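Local coordinates for ethanolamine kinase Pv091845 (Plasmodium vivax, PDB 2QG7), which probably phosphorylates ethanolamine, the first step of phosphatidylethanolamine synthesis from ethanolamine, at residues D[152-157]-D[176-181]; D[245-250]-D[424-429]; D[372-377]-D[439-444]. One frame throughout, in Å; residues are numbered along the deposited sequence.

Interaction 1: residues D[152-157]-D[176-181]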
ATOM      1  N   GLU D 152      20.655  11.247  24.343  1.00 77.28           N
ATOM      2  CA  GLU D 152      21.831  11.062  25.187  1.00 76.22           C
ATOM      3  C   GLU D 152      22.630   9.838  24.759  1.00 74.56           C
ATOM      4  O   GLU D 152      23.858   9.832  24.797  1.00 74.71           O
ATOM      5  CB  GLU D 152      21.422  10.937  26.661  1.00 76.95           C
ATOM      6  CG  GLU D 152      20.594  12.121  27.202  1.00 79.79           C
ATOM      7  CD  GLU D 152      19.070  11.839  27.204  1.00 84.80           C
ATOM      8  OE1 GLU D 152      18.648  10.700  27.547  1.00 87.45           O
ATOM      9  OE2 GLU D 152      18.280  12.770  26.880  1.00 86.85           O
ATOM     10  N   ARG D 153      21.915   8.802  24.337  1.00 72.98           N
ATOM     11  CA  ARG D 153      22.523   7.619  23.736  1.00 70.77           C
ATOM     12  C   ARG D 153      23.031   7.905  22.300  1.00 69.27           C
ATOM     13  O   ARG D 153      24.098   7.415  21.906  1.00 68.77           O
ATOM     14  CB  ARG D 153      21.526   6.457  23.795  1.00 70.95           C
ATOM     15  CG  ARG D 153      22.054   5.090  23.396  1.00 71.11           C
ATOM     16  CD  ARG D 153      21.853   4.877  21.903  1.00 72.43           C
ATOM     17  NE  ARG D 153      20.444   4.630  21.554  1.00 73.47           N
ATOM     18  CZ  ARG D 153      19.881   5.030  20.404  1.00 74.29           C
ATOM     19  NH1 ARG D 153      18.601   4.727  20.178  1.00 74.29           N
ATOM     20  NH2 ARG D 153      20.599   5.749  19.480  1.00 76.09           N
ATOM     21  N   GLU D 154      22.290   8.710  21.537  1.00 67.15           N
ATOM     22  CA  GLU D 154      22.712   9.076  20.192  1.00 65.84           C
ATOM     23  C   GLU D 154      24.018   9.875  20.194  1.00 64.93           C
ATOM     24  O   GLU D 154      24.822   9.778  19.263  1.00 63.48           O
ATOM     25  CB  GLU D 154      21.619   9.857  19.466  1.00 65.88           C
ATOM     26  CG  GLU D 154      21.837   9.876  17.969  1.00 67.59           C
ATOM     27  CD  GLU D 154      21.182  11.042  17.253  1.00 70.54           C
ATOM     28  OE1 GLU D 154      21.488  11.208  16.037  1.00 70.19           O
ATOM     29  OE2 GLU D 154      20.369  11.789  17.873  1.00 72.76           O
ATOM     30  N   LYS D 155      24.201  10.653  21.267  1.00 64.70           N
ATOM     31  CA  LYS D 155      25.335  11.550  21.465  1.00 63.77           C
ATOM     32  C   LYS D 155      26.627  10.765  21.720  1.00 63.01           C
ATOM     33  O   LYS D 155      27.688  11.081  21.151  1.00 63.26           O
ATOM     34  CB  LYS D 155      25.029  12.508  22.619  1.00 64.09           C
ATOM     35  CG  LYS D 155      25.897  13.762  22.639  1.00 65.70           C
ATOM     36  CD  LYS D 155      25.446  14.782  23.670  1.00 67.05           C
ATOM     37  CE  LYS D 155      25.942  14.384  25.056  1.00 71.16           C
ATOM     38  NZ  LYS D 155      25.573  15.371  26.134  1.00 71.88           N
ATOM     39  N   LYS D 156      26.517   9.731  22.547  1.00 62.22           N
ATOM     40  CA  LYS D 156      27.623   8.835  22.853  1.00 61.72           C
ATOM     41  C   LYS D 156      28.104   8.030  21.644  1.00 61.09           C
ATOM     42  O   LYS D 156      29.324   7.964  21.385  1.00 61.56           O
ATOM     43  CB  LYS D 156      27.223   7.899  23.981  1.00 61.82           C
ATOM     44  CG  LYS D 156      26.987   8.600  25.308  1.00 65.18           C
ATOM     45  CD  LYS D 156      26.715   7.598  26.451  1.00 66.50           C
ATOM     46  CE  LYS D 156      26.379   8.319  27.749  1.00 67.61           C
ATOM     47  NZ  LYS D 156      27.591   9.016  28.282  1.00 70.43           N
ATOM     48  N   ILE D 157      27.146   7.424  20.927  1.00 60.04           N
ATOM     49  CA  ILE D 157      27.387   6.690  19.687  1.00 58.75           C
ATOM     50  C   ILE D 157      28.090   7.553  18.641  1.00 59.34           C
ATOM     51  O   ILE D 157      29.012   7.087  17.959  1.00 59.50           O
ATOM     52  CB  ILE D 157      26.028   6.116  19.094  1.00 58.32           C
ATOM     53  CG1 ILE D 157      25.345   5.164  20.074  1.00 56.55           C
ATOM     54  CG2 ILE D 157      26.231   5.439  17.743  1.00 56.26           C
ATOM     55  CD1 ILE D 157      26.059   3.860  20.270  1.00 59.60           C
ATOM     56  N   ASN D 176      17.173  21.022  20.722  1.00 57.08           N
ATOM     57  CA  ASN D 176      16.242  20.903  19.603  1.00 55.07           C
ATOM     58  C   ASN D 176      16.948  20.703  18.246  1.00 54.39           C
ATOM     59  O   ASN D 176      16.314  20.631  17.185  1.00 53.47           O
ATOM     60  CB  ASN D 176      15.229  22.070  19.634  1.00 55.05           C
ATOM     61  CG  ASN D 176      15.837  23.399  19.191  1.00 52.85           C
ATOM     62  OD1 ASN D 176      15.538  23.875  18.113  1.00 52.83           O
ATOM     63  ND2 ASN D 176      16.701  23.981  20.006  1.00 54.40           N
ATOM     64  N   GLY D 177      18.266  20.556  18.292  1.00 53.79           N
ATOM     65  CA  GLY D 177      19.004  20.285  17.078  1.00 53.76           C
ATOM     66  C   GLY D 177      20.476  20.274  17.299  1.00 54.25           C
ATOM     67  O   GLY D 177      20.940  20.239  18.445  1.00 54.16           O
ATOM     68  N   ARG D 178      21.226  20.314  16.202  1.00 55.33           N
ATOM     69  CA  ARG D 178      22.691  20.356  16.278  1.00 56.75           C
ATOM     70  C   ARG D 178      23.336  21.031  15.072  1.00 57.81           C
ATOM     71  O   ARG D 178      22.694  21.217  14.020  1.00 57.87           O
ATOM     72  CB  ARG D 178      23.261  18.933  16.408  1.00 57.15           C
ATOM     73  CG  ARG D 178      23.154  18.118  15.114  1.00 57.75           C
ATOM     74  CD  ARG D 178      23.904  16.826  15.214  1.00 57.56           C
ATOM     75  NE  ARG D 178      23.132  15.825  15.915  1.00 58.73           N
ATOM     76  CZ  ARG D 178      22.789  14.640  15.408  1.00 59.19           C
ATOM     77  NH1 ARG D 178      22.081  13.805  16.162  1.00 60.32           N
ATOM     78  NH2 ARG D 178      23.150  14.285  14.171  1.00 59.50           N
ATOM     79  N   ILE D 179      24.619  21.368  15.225  1.00 58.85           N
ATOM     80  CA  ILE D 179      25.428  21.872  14.114  1.00 60.28           C
ATOM     81  C   ILE D 179      26.538  20.867  13.804  1.00 61.06           C
ATOM     82  O   ILE D 179      27.383  20.551  14.659  1.00 60.85           O
ATOM     83  CB  ILE D 179      26.058  23.289  14.368  1.00 60.12           C
ATOM     84  CG1 ILE D 179      25.012  24.281  14.903  1.00 60.29           C
ATOM     85  CG2 ILE D 179      26.678  23.817  13.072  1.00 60.03           C
ATOM     86  CD1 ILE D 179      25.610  25.586  15.495  1.00 58.29           C
ATOM     87  N   GLU D 180      26.546  20.386  12.569  1.00 62.06           N
ATOM     88  CA  GLU D 180      27.445  19.310  12.186  1.00 62.92           C
ATOM     89  C   GLU D 180      28.150  19.620  10.874  1.00 63.73           C
ATOM     90  O   GLU D 180      27.773  20.538  10.139  1.00 63.36           O
ATOM     91  CB  GLU D 180      26.695  17.954  12.143  1.00 62.76           C
ATOM     92  CG  GLU D 180      25.604  17.872  11.084  1.00 63.30           C
ATOM     93  CD  GLU D 180      24.742  16.606  11.147  1.00 64.04           C
ATOM     94  OE1 GLU D 180      24.273  16.213  12.231  1.00 62.15           O
ATOM     95  OE2 GLU D 180      24.496  16.010  10.074  1.00 67.30           O
ATOM     96  N   GLU D 181      29.191  18.838  10.613  1.00 65.29           N
ATOM     97  CA  GLU D 181      30.075  18.983   9.464  1.00 66.35           C
ATOM     98  C   GLU D 181      29.339  18.583   8.214  1.00 66.49           C
ATOM     99  O   GLU D 181      28.727  17.507   8.155  1.00 67.24           O
ATOM    100  CB  GLU D 181      31.293  18.070   9.651  1.00 66.75           C
ATOM    101  CG  GLU D 181      32.468  18.372   8.762  1.00 69.23           C
ATOM    102  CD  GLU D 181      33.640  17.388   8.942  1.00 72.44           C
ATOM    103  OE1 GLU D 181      34.132  16.888   7.902  1.00 72.80           O
ATOM    104  OE2 GLU D 181      34.078  17.124  10.099  1.00 73.43           O
TER
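E154 on helix 151-163 and R178 on strand 177-181 reach across to each other and form the whole contact between the two segments. Both residues are buried. The interaction is a salt bridge. R178 NH1 donates to E154 OE1 at 2.7 Å, with an N-H...O angle of 150°. The oxygen lies at the edge of the guanidinium, close to its plane. On the glutamate side the geometry is less regular, because NH1 comes to OE1 from above the carboxylate plane. The two flat groups are turned 60° against each other and form one hydrogen bond, to OE1. E154 OE2 lies 3.2 Å from the same R178 NH1. The E154 chain is extended beyond CG and brings its carboxylate to the guanidinium edge. The R178 chain bends at chi3 (81°), and its guanidinium ends up between two glutamates.

A second ion pair lies within the strand. R178 NH2 donates to E180 OE1 at 3.0 Å, and this bond is straighter. It meets the oxygen nearly along the C-O axis. Again the acceptor sits in the plane of the guanidinium, so two in-plane bonds fix the rotation of that group.

The network runs on beyond the segments. E154 OE2 pairs with R151 and E180 OE2 pairs with R139, while R178 NE makes a weak hydrogen bond to Y141 OH. By topology this is the small lobe of the kinase fold, where one helix, probably the counterpart of helix C, packs beside a five-stranded antiparallel sheet.

The chemistry is a row of charges that alternate in sign, R151-E154-R178-E180-R139. Both oxygens of each glutamate are engaged by arginines. Between these two segments the link is wholly ionic.

Interaction 2: residues D[245-250]-D[424-429]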
ATOM      1  N   HIS D 245       4.537  -1.866  23.716  1.00 57.66           N
ATOM      2  CA  HIS D 245       3.929  -1.368  24.958  1.00 58.10           C
ATOM      3  C   HIS D 245       3.368   0.060  24.844  1.00 58.49           C
ATOM      4  O   HIS D 245       2.347   0.360  25.436  1.00 59.07           O
ATOM      5  CB  HIS D 245       4.891  -1.496  26.168  1.00 58.01           C
ATOM      6  CG  HIS D 245       5.173  -2.917  26.585  1.00 58.33           C
ATOM      7  ND1 HIS D 245       4.193  -3.777  27.046  1.00 61.01           N
ATOM      8  CD2 HIS D 245       6.329  -3.622  26.618  1.00 58.31           C
ATOM      9  CE1 HIS D 245       4.734  -4.950  27.332  1.00 61.22           C
ATOM     10  NE2 HIS D 245       6.025  -4.888  27.063  1.00 58.40           N
ATOM     11  N   LEU D 246       4.020   0.931  24.090  1.00 58.53           N
ATOM     12  CA  LEU D 246       3.496   2.262  23.860  1.00 58.94           C
ATOM     13  C   LEU D 246       2.228   2.246  22.987  1.00 59.49           C
ATOM     14  O   LEU D 246       1.311   3.077  23.166  1.00 60.30           O
ATOM     15  CB  LEU D 246       4.566   3.140  23.234  1.00 59.17           C
ATOM     16  CG  LEU D 246       5.728   3.645  24.116  1.00 60.32           C
ATOM     17  CD1 LEU D 246       6.891   4.165  23.258  1.00 60.30           C
ATOM     18  CD2 LEU D 246       5.252   4.760  25.069  1.00 61.39           C
ATOM     19  N   LEU D 247       2.154   1.289  22.071  1.00 59.27           N
ATOM     20  CA  LEU D 247       1.000   1.148  21.215  1.00 58.76           C
ATOM     21  C   LEU D 247      -0.125   0.429  21.906  1.00 59.85           C
ATOM     22  O   LEU D 247      -1.284   0.762  21.692  1.00 59.89           O
ATOM     23  CB  LEU D 247       1.356   0.444  19.913  1.00 57.73           C
ATOM     24  CG  LEU D 247       2.062   1.277  18.844  1.00 55.69           C
ATOM     25  CD1 LEU D 247       2.444   0.405  17.668  1.00 53.22           C
ATOM     26  CD2 LEU D 247       1.199   2.440  18.389  1.00 53.76           C
ATOM     27  N   ASN D 248       0.206  -0.557  22.733  1.00 61.17           N
ATOM     28  CA  ASN D 248      -0.826  -1.324  23.454  1.00 62.65           C
ATOM     29  C   ASN D 248      -1.527  -0.493  24.539  1.00 63.59           C
ATOM     30  O   ASN D 248      -2.717  -0.641  24.764  1.00 63.88           O
ATOM     31  CB  ASN D 248      -0.229  -2.582  24.071  1.00 62.78           C
ATOM     32  CG  ASN D 248      -1.280  -3.578  24.532  1.00 63.03           C
ATOM     33  OD1 ASN D 248      -1.202  -4.107  25.642  1.00 62.21           O
ATOM     34  ND2 ASN D 248      -2.233  -3.870  23.670  1.00 62.52           N
ATOM     35  N   GLU D 249      -0.786   0.385  25.198  1.00 64.40           N
ATOM     36  CA  GLU D 249      -1.358   1.274  26.192  1.00 65.74           C
ATOM     37  C   GLU D 249      -2.159   2.385  25.509  1.00 65.57           C
ATOM     38  O   GLU D 249      -3.039   2.987  26.117  1.00 65.85           O
ATOM     39  CB  GLU D 249      -0.269   1.834  27.140  1.00 65.94           C
ATOM     40  CG  GLU D 249       0.272   0.807  28.148  1.00 69.44           C
ATOM     41  CD  GLU D 249       1.706   1.148  28.667  1.00 76.54           C
ATOM     42  OE1 GLU D 249       1.890   2.283  29.193  1.00 78.58           O
ATOM     43  OE2 GLU D 249       2.648   0.277  28.559  1.00 77.83           O
ATOM     44  N   GLU D 250      -1.853   2.651  24.247  1.00 65.45           N
ATOM     45  CA  GLU D 250      -2.664   3.580  23.460  1.00 65.86           C
ATOM     46  C   GLU D 250      -3.951   2.887  22.919  1.00 65.60           C
ATOM     47  O   GLU D 250      -5.032   3.497  22.878  1.00 65.60           O
ATOM     48  CB  GLU D 250      -1.823   4.195  22.326  1.00 65.50           C
ATOM     49  CG  GLU D 250      -2.535   5.246  21.512  1.00 66.87           C
ATOM     50  CD  GLU D 250      -2.660   6.590  22.231  1.00 69.46           C
ATOM     51  OE1 GLU D 250      -1.950   6.790  23.239  1.00 72.45           O
ATOM     52  OE2 GLU D 250      -3.442   7.464  21.779  1.00 67.06           O
ATOM     53  N   TRP D 424       7.031   1.202  14.847  1.00 42.11           N
ATOM     54  CA  TRP D 424       7.560   2.553  14.835  1.00 41.66           C
ATOM     55  C   TRP D 424       6.657   3.489  14.040  1.00 42.25           C
ATOM     56  O   TRP D 424       6.311   4.579  14.489  1.00 42.28           O
ATOM     57  CB  TRP D 424       8.972   2.551  14.210  1.00 41.71           C
ATOM     58  CG  TRP D 424       9.570   3.899  14.065  1.00 36.94           C
ATOM     59  CD1 TRP D 424      10.253   4.602  15.024  1.00 33.95           C
ATOM     60  CD2 TRP D 424       9.519   4.739  12.899  1.00 35.24           C
ATOM     61  NE1 TRP D 424      10.663   5.819  14.508  1.00 35.68           N
ATOM     62  CE2 TRP D 424      10.208   5.939  13.218  1.00 35.46           C
ATOM     63  CE3 TRP D 424       8.951   4.600  11.619  1.00 34.38           C
ATOM     64  CZ2 TRP D 424      10.337   6.995  12.307  1.00 34.40           C
ATOM     65  CZ3 TRP D 424       9.066   5.623  10.729  1.00 34.44           C
ATOM     66  CH2 TRP D 424       9.799   6.821  11.066  1.00 36.38           C
ATOM     67  N   SER D 425       6.314   3.066  12.834  1.00 43.42           N
ATOM     68  CA  SER D 425       5.483   3.880  11.947  1.00 44.48           C
ATOM     69  C   SER D 425       4.068   4.136  12.477  1.00 44.27           C
ATOM     70  O   SER D 425       3.536   5.224  12.357  1.00 44.64           O
ATOM     71  CB  SER D 425       5.421   3.265  10.569  1.00 43.30           C
ATOM     72  OG  SER D 425       4.971   4.267   9.671  1.00 47.18           O
ATOM     73  N   LEU D 426       3.481   3.129  13.088  1.00 45.03           N
ATOM     74  CA  LEU D 426       2.188   3.302  13.720  1.00 45.86           C
ATOM     75  C   LEU D 426       2.256   4.308  14.878  1.00 47.71           C
ATOM     76  O   LEU D 426       1.335   5.136  15.030  1.00 48.66           O
ATOM     77  CB  LEU D 426       1.619   1.956  14.189  1.00 43.68           C
ATOM     78  CG  LEU D 426       1.055   1.046  13.101  1.00 42.51           C
ATOM     79  CD1 LEU D 426       0.588  -0.302  13.704  1.00 39.78           C
ATOM     80  CD2 LEU D 426      -0.104   1.700  12.295  1.00 38.17           C
ATOM     81  N   LEU D 427       3.310   4.225  15.705  1.00 49.30           N
ATOM     82  CA  LEU D 427       3.522   5.155  16.826  1.00 51.42           C
ATOM     83  C   LEU D 427       3.678   6.578  16.380  1.00 52.09           C
ATOM     84  O   LEU D 427       3.231   7.484  17.041  1.00 53.55           O
ATOM     85  CB  LEU D 427       4.785   4.794  17.600  1.00 52.36           C
ATOM     86  CG  LEU D 427       4.707   4.067  18.940  1.00 53.52           C
ATOM     87  CD1 LEU D 427       6.172   3.808  19.414  1.00 56.58           C
ATOM     88  CD2 LEU D 427       3.949   4.906  19.958  1.00 53.50           C
ATOM     89  N   GLN D 428       4.349   6.764  15.261  1.00 53.48           N
ATOM     90  CA  GLN D 428       4.491   8.059  14.631  1.00 54.36           C
ATOM     91  C   GLN D 428       3.176   8.600  14.080  1.00 55.34           C
ATOM     92  O   GLN D 428       2.952   9.819  14.086  1.00 55.08           O
ATOM     93  CB  GLN D 428       5.547   7.970  13.520  1.00 53.93           C
ATOM     94  CG  GLN D 428       6.893   7.547  14.027  1.00 55.76           C
ATOM     95  CD  GLN D 428       7.658   8.666  14.690  1.00 60.85           C
ATOM     96  OE1 GLN D 428       8.509   9.291  14.062  1.00 66.80           O
ATOM     97  NE2 GLN D 428       7.375   8.931  15.964  1.00 63.29           N
ATOM     98  N   GLY D 429       2.340   7.692  13.560  1.00 56.31           N
ATOM     99  CA  GLY D 429       1.029   8.037  13.075  1.00 58.03           C
ATOM    100  C   GLY D 429       0.034   8.473  14.147  1.00 60.09           C
ATOM    101  O   GLY D 429      -0.983   9.082  13.821  1.00 60.28           O
TER
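L247 meets L426 and L427 where helix 236-251 packs on helix 413-430 in the helical large lobe of the kinase fold. The local axes come within 10.0 Å and cross at 46°. The contact is purely apolar, built from four leucines.

The L247 side chain can be followed outward. Its CB points toward the other helix. CG stands anti to the carbonyl carbon (chi1 -78°) and meets L427 CG at 3.8 Å. There the chain forks. CD1 goes to L426, where it touches CB at 3.9 Å, the two side chains crossing at about a right angle. CD2 goes the other way and lies against the L427 backbone, 3.9 Å from L427 CA. The L247 fork therefore spans two consecutive residues of the facing helix. L264 and F269 also touch L247, and L426 packs on L446 of helix 438-448.

L246 covers the more exposed margin. It crosses L427 at about a right angle, using both its base and one tip. L246 CB lies 3.8 Å from L427 CD2, and L246 CD1 is 3.9 Å from L427 CD1.

Interaction 3: residues D[372-377]-D[439-444]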
ATOM      1  N   ALA D 372      13.216  -2.658  -1.446  1.00 41.32           N
ATOM      2  CA  ALA D 372      11.801  -2.392  -1.764  1.00 41.63           C
ATOM      3  C   ALA D 372      11.443  -0.906  -1.723  1.00 41.53           C
ATOM      4  O   ALA D 372      10.479  -0.494  -2.369  1.00 40.83           O
ATOM      5  CB  ALA D 372      10.897  -3.165  -0.816  1.00 40.12           C
ATOM      6  N   GLY D 373      12.203  -0.119  -0.945  1.00 41.21           N
ATOM      7  CA  GLY D 373      11.925   1.300  -0.771  1.00 40.62           C
ATOM      8  C   GLY D 373      10.709   1.522   0.118  1.00 41.40           C
ATOM      9  O   GLY D 373      10.168   0.577   0.715  1.00 40.13           O
ATOM     10  N   PHE D 374      10.297   2.783   0.234  1.00 41.96           N
ATOM     11  CA  PHE D 374       9.089   3.128   1.018  1.00 43.44           C
ATOM     12  C   PHE D 374       7.811   2.634   0.341  1.00 43.92           C
ATOM     13  O   PHE D 374       6.787   2.527   0.965  1.00 44.91           O
ATOM     14  CB  PHE D 374       9.012   4.639   1.260  1.00 43.31           C
ATOM     15  CG  PHE D 374       9.934   5.119   2.355  1.00 44.16           C
ATOM     16  CD1 PHE D 374       9.760   4.677   3.663  1.00 43.23           C
ATOM     17  CD2 PHE D 374      10.971   6.005   2.074  1.00 44.39           C
ATOM     18  CE1 PHE D 374      10.584   5.136   4.687  1.00 46.46           C
ATOM     19  CE2 PHE D 374      11.818   6.449   3.089  1.00 45.34           C
ATOM     20  CZ  PHE D 374      11.615   6.020   4.399  1.00 45.78           C
ATOM     21  N   ASN D 375       7.898   2.326  -0.941  1.00 44.92           N
ATOM     22  CA  ASN D 375       6.777   1.815  -1.702  1.00 46.01           C
ATOM     23  C   ASN D 375       6.532   0.342  -1.449  1.00 45.06           C
ATOM     24  O   ASN D 375       5.512  -0.205  -1.855  1.00 45.79           O
ATOM     25  CB  ASN D 375       7.006   2.083  -3.206  1.00 47.37           C
ATOM     26  CG  ASN D 375       5.733   1.936  -4.021  1.00 51.60           C
ATOM     27  OD1 ASN D 375       5.598   1.024  -4.878  1.00 55.91           O
ATOM     28  ND2 ASN D 375       4.753   2.790  -3.724  1.00 55.51           N
ATOM     29  N   CYS D 376       7.480  -0.305  -0.798  1.00 45.16           N
ATOM     30  CA  CYS D 376       7.384  -1.712  -0.370  1.00 43.82           C
ATOM     31  C   CYS D 376       7.178  -2.711  -1.511  1.00 44.35           C
ATOM     32  O   CYS D 376       6.397  -3.654  -1.432  1.00 44.05           O
ATOM     33  CB  CYS D 376       6.343  -1.837   0.725  1.00 43.85           C
ATOM     34  SG  CYS D 376       6.649  -0.902   2.202  1.00 42.64           S
ATOM     35  N   ASP D 377       7.892  -2.497  -2.609  1.00 46.21           N
ATOM     36  CA  ASP D 377       7.887  -3.454  -3.709  1.00 47.54           C
ATOM     37  C   ASP D 377       8.736  -4.677  -3.358  1.00 47.49           C
ATOM     38  O   ASP D 377       9.899  -4.705  -3.678  1.00 48.13           O
ATOM     39  CB  ASP D 377       8.383  -2.790  -4.973  1.00 47.71           C
ATOM     40  CG  ASP D 377       7.473  -1.651  -5.422  1.00 52.64           C
ATOM     41  OD1 ASP D 377       6.242  -1.901  -5.547  1.00 58.79           O
ATOM     42  OD2 ASP D 377       7.961  -0.512  -5.657  1.00 52.83           O
ATOM     43  N   ILE D 439       0.520   5.520   8.943  1.00 47.36           N
ATOM     44  CA  ILE D 439      -0.425   4.423   9.241  1.00 45.84           C
ATOM     45  C   ILE D 439      -0.396   3.322   8.180  1.00 44.99           C
ATOM     46  O   ILE D 439      -0.327   2.145   8.510  1.00 44.60           O
ATOM     47  CB  ILE D 439      -1.882   4.943   9.355  1.00 46.24           C
ATOM     48  CG1 ILE D 439      -1.983   6.075  10.399  1.00 47.15           C
ATOM     49  CG2 ILE D 439      -2.877   3.776   9.572  1.00 45.27           C
ATOM     50  CD1 ILE D 439      -1.559   5.707  11.815  1.00 48.81           C
ATOM     51  N   ASN D 440      -0.492   3.724   6.917  1.00 43.41           N
ATOM     52  CA  ASN D 440      -0.489   2.830   5.818  1.00 42.78           C
ATOM     53  C   ASN D 440       0.876   2.154   5.652  1.00 42.29           C
ATOM     54  O   ASN D 440       0.949   0.957   5.306  1.00 40.78           O
ATOM     55  CB  ASN D 440      -0.846   3.593   4.525  1.00 43.83           C
ATOM     56  CG  ASN D 440      -2.361   3.651   4.270  1.00 46.77           C
ATOM     57  OD1 ASN D 440      -2.947   4.731   4.120  1.00 47.41           O
ATOM     58  ND2 ASN D 440      -2.991   2.484   4.228  1.00 46.51           N
ATOM     59  N   TYR D 441       1.945   2.934   5.860  1.00 40.71           N
ATOM     60  CA  TYR D 441       3.279   2.387   5.767  1.00 40.03           C
ATOM     61  C   TYR D 441       3.491   1.395   6.888  1.00 38.45           C
ATOM     62  O   TYR D 441       4.066   0.353   6.635  1.00 38.74           O
ATOM     63  CB  TYR D 441       4.374   3.472   5.796  1.00 39.89           C
ATOM     64  CG  TYR D 441       5.772   2.904   5.758  1.00 39.87           C
ATOM     65  CD1 TYR D 441       6.316   2.431   4.564  1.00 38.59           C
ATOM     66  CD2 TYR D 441       6.552   2.824   6.922  1.00 39.98           C
ATOM     67  CE1 TYR D 441       7.588   1.911   4.525  1.00 39.89           C
ATOM     68  CE2 TYR D 441       7.831   2.290   6.882  1.00 38.57           C
ATOM     69  CZ  TYR D 441       8.349   1.853   5.680  1.00 38.27           C
ATOM     70  OH  TYR D 441       9.638   1.315   5.627  1.00 42.13           O
ATOM     71  N   GLY D 442       3.020   1.725   8.087  1.00 37.58           N
ATOM     72  CA  GLY D 442       3.076   0.842   9.271  1.00 37.93           C
ATOM     73  C   GLY D 442       2.362  -0.480   9.092  1.00 39.09           C
ATOM     74  O   GLY D 442       2.867  -1.548   9.477  1.00 41.13           O
ATOM     75  N   MET D 443       1.184  -0.419   8.473  1.00 39.12           N
ATOM     76  CA  MET D 443       0.313  -1.569   8.240  1.00 38.34           C
ATOM     77  C   MET D 443       0.843  -2.438   7.143  1.00 37.69           C
ATOM     78  O   MET D 443       0.702  -3.630   7.212  1.00 38.03           O
ATOM     79  CB  MET D 443      -1.130  -1.117   7.894  1.00 38.30           C
ATOM     80  CG  MET D 443      -1.871  -0.483   9.051  1.00 37.50           C
ATOM     81  SD  MET D 443      -1.973  -1.610  10.488  1.00 41.87           S
ATOM     82  CE  MET D 443      -3.013  -2.939   9.846  1.00 44.39           C
ATOM     83  N   THR D 444       1.425  -1.830   6.119  1.00 38.16           N
ATOM     84  CA  THR D 444       2.099  -2.545   5.060  1.00 38.69           C
ATOM     85  C   THR D 444       3.319  -3.342   5.564  1.00 39.52           C
ATOM     86  O   THR D 444       3.495  -4.495   5.137  1.00 39.72           O
ATOM     87  CB  THR D 444       2.548  -1.595   3.918  1.00 39.30           C
ATOM     88  OG1 THR D 444       1.440  -0.782   3.506  1.00 39.07           O
ATOM     89  CG2 THR D 444       3.077  -2.379   2.720  1.00 38.20           C
TER
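The chi1 angles of Y441 (178°) and F374 (-78°) bring the two rings together. In Y441 this puts CG opposite the backbone N and sends the ring out from helix 438-448 to the loop. The rings form an offset edge-to-face pair. The edge of F374 is turned to the face of Y441, with centroids 5.4 Å apart and planes at 64°. The nearest atoms are F374 CD1 and Y441 CE1, at 3.6 Å.

The type I turn from G373 to C376 presents a second group to the same tyrosine. C376 SG lies 3.8 Å from Y441 CE1 and approaches the ring obliquely, as a sulfur-aromatic contact. C376 also touches the helix one turn further on, where its CB is 3.9 Å from T444 CG2. The methyl is available because the T444 hydroxyl is turned back to its own helix. T444 OG1 donates to N440 O at 2.6 Å. T444 N reaches the same oxygen from the opposite face of the carbonyl.

F436 packs edge-to-face on both rings, and Y441 OH is hydrogen-bonded to R445. F374 also touches L298, in a loop whose sequence matches the Brenner motif. T444 packs on N440 of the second subunit, so the helix also lies at the dimer interface.

The loop thus meets the helix by aromatic, sulfur and methyl packing. F374 O also lies 3.6 Å from Y441 CD1. Separately, D377 of the loop is salt-bridged to R190. The CE1 side of Y441 is held between F374 on one side of its plane and C376 SG on the other.

From the N terminus, interaction 1 comes first. It closes a short loop between helix 151-163 and strand 177-181 of the small lobe, before the other two open. Interaction 2 opens at 245-250. Interaction 3 opens at 372-377 before interaction 2 closes at 424-429, and itself closes at 439-444. Interactions 2 and 3 therefore cross. Their second segments lie on consecutive helices, 413-430 and 438-448, and these touch: S425 OG is 3.5 Å from Y441 CD2. Together they join helix 236-251 and the loop after helix 360-369 to one pair of helices near the C terminus. Interaction 1 lies apart, its centre about 25 Å and 28 Å from the centres of interactions 2 and 3.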